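Local coordinates for regulatory protein RecX (Lactobacillus salivarius, PDB 3E3V) that probably modulates the activity of the recombinase RecA, the chain here being a central piece built of three tandem three-helix domains, at residues D15-G20 against S53-K58. Residues are numbered along the deposited sequence; the frame is centred on the assembly and turned at random.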
# COMPACT_ATOMS: atom_id res chain seq x y z
N ASP A 15 -0.65 3.16 36.29
CA ASP A 15 -1.43 4.15 35.56
C ASP A 15 -0.73 4.43 34.24
O ASP A 15 -1.27 5.11 33.37
CB ASP A 15 -1.54 5.44 36.36
CG ASP A 15 -0.22 6.17 36.46
OD1 ASP A 15 0.71 5.64 37.12
OD2 ASP A 15 -0.10 7.27 35.87
N ASP A 16 0.47 3.88 34.10
CA ASP A 16 1.27 4.05 32.90
C ASP A 16 0.69 3.18 31.80
O ASP A 16 0.40 3.65 30.70
CB ASP A 16 2.72 3.62 33.18
CG ASP A 16 3.72 4.32 32.28
OD1 ASP A 16 4.86 3.82 32.16
OD2 ASP A 16 3.36 5.37 31.70
N ILE A 17 0.52 1.90 32.11
CA ILE A 17 -0.04 0.94 31.16
C ILE A 17 -1.46 1.37 30.80
O ILE A 17 -1.93 1.16 29.68
CB ILE A 17 -0.04 -0.47 31.79
CG1 ILE A 17 1.39 -0.83 32.22
CG2 ILE A 17 -0.55 -1.49 30.80
CD1 ILE A 17 1.50 -2.13 32.99
N SER A 18 -2.14 1.99 31.76
CA SER A 18 -3.50 2.46 31.57
C SER A 18 -3.57 3.59 30.56
O SER A 18 -4.39 3.57 29.64
CB SER A 18 -4.08 2.93 32.91
OG SER A 18 -5.35 3.52 32.73
N LYS A 19 -2.72 4.59 30.74
CA LYS A 19 -2.69 5.72 29.81
C LYS A 19 -2.31 5.19 28.43
O LYS A 19 -2.75 5.72 27.41
CB LYS A 19 -1.69 6.78 30.28
CG LYS A 19 -2.00 7.39 31.64
CD LYS A 19 -0.97 8.44 32.05
CE LYS A 19 -1.37 9.84 31.58
NZ LYS A 19 -2.62 10.31 32.27
N GLY A 20 -1.48 4.15 28.41
CA GLY A 20 -1.05 3.56 27.16
C GLY A 20 -2.19 2.90 26.42
O GLY A 20 -2.32 3.07 25.20
N SER A 53 5.28 -3.12 24.76
CA SER A 53 5.20 -4.50 24.31
C SER A 53 4.00 -5.23 24.91
O SER A 53 3.37 -6.05 24.24
CB SER A 53 6.48 -5.24 24.68
OG SER A 53 6.35 -6.62 24.36
N GLU A 54 3.71 -4.95 26.18
CA GLU A 54 2.58 -5.59 26.85
C GLU A 54 1.29 -5.13 26.18
O GLU A 54 0.41 -5.93 25.88
CB GLU A 54 2.57 -5.23 28.34
CG GLU A 54 1.52 -5.96 29.16
CD GLU A 54 1.39 -5.41 30.58
OE1 GLU A 54 2.44 -5.24 31.25
OE2 GLU A 54 0.26 -5.14 31.02
N ILE A 55 1.19 -3.83 25.94
CA ILE A 55 0.02 -3.23 25.31
C ILE A 55 -0.17 -3.73 23.88
O ILE A 55 -1.27 -4.12 23.49
CB ILE A 55 0.16 -1.69 25.29
CG1 ILE A 55 0.23 -1.18 26.73
CG2 ILE A 55 -1.03 -1.04 24.57
CD1 ILE A 55 0.44 0.31 26.85
N ILE A 56 0.92 -3.76 23.11
CA ILE A 56 0.86 -4.22 21.73
C ILE A 56 0.40 -5.68 21.58
O ILE A 56 -0.43 -5.98 20.74
CB ILE A 56 2.25 -4.08 21.03
CG1 ILE A 56 2.64 -2.60 20.96
CG2 ILE A 56 2.20 -4.68 19.62
CD1 ILE A 56 1.69 -1.72 20.17
N ASN A 57 0.95 -6.58 22.39
CA ASN A 57 0.56 -7.98 22.33
C ASN A 57 -0.91 -8.17 22.67
O ASN A 57 -1.61 -8.98 22.06
CB ASN A 57 1.40 -8.82 23.28
CG ASN A 57 2.82 -8.99 22.79
OD1 ASN A 57 3.04 -9.38 21.64
ND2 ASN A 57 3.79 -8.70 23.65
N LYS A 58 -1.38 -7.42 23.66
CA LYS A 58 -2.77 -7.49 24.07
C LYS A 58 -3.64 -7.01 22.90
O LYS A 58 -4.64 -7.65 22.56
CB LYS A 58 -3.01 -6.61 25.30
CG LYS A 58 -4.45 -6.57 25.79
CD LYS A 58 -5.00 -7.97 26.01
CE LYS A 58 -6.11 -7.95 27.04
NZ LYS A 58 -5.59 -7.48 28.36
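I55 lays its terminal methyl on the backbone of G20, the closest approach between 15-20 and 53-58, where segment 53-58, part of the first three-helix domain of RecX, packs on helix 14-29; it illustrates how a glycine lets a branched side chain reach a helix backbone. The segments diverge by 45° with their axes 10.2 Å apart. I55 CG1 stands anti to the carbonyl carbon (chi1 -61°), and with the chain extended beyond it CD1 arrives 3.6 Å from G20 CA. The same methyl lies 3.8 Å from I17 O, a van der Waals touch on the carbonyl oxygen. One turn back, I17 meets 53-58 with two methyls, CG2 and CD1. Its CG2, anti to the backbone N, meets I55 CG1 at 4.2 Å and E54 OE2 at 3.7 Å. An alanine in place of I17 would take away both methyls and is likely to leave I55 CG1 and the E54 carboxylate without their apolar neighbour. Y51 also packs on I17, while Y21 touches I55. At the more exposed border, the extended E54 chain crosses I17 at about a right angle, and both carboxylate oxygens face one methyl, I17 CD1 lying 3.7 Å from E54 OE1 and 3.8 Å from E54 OE2.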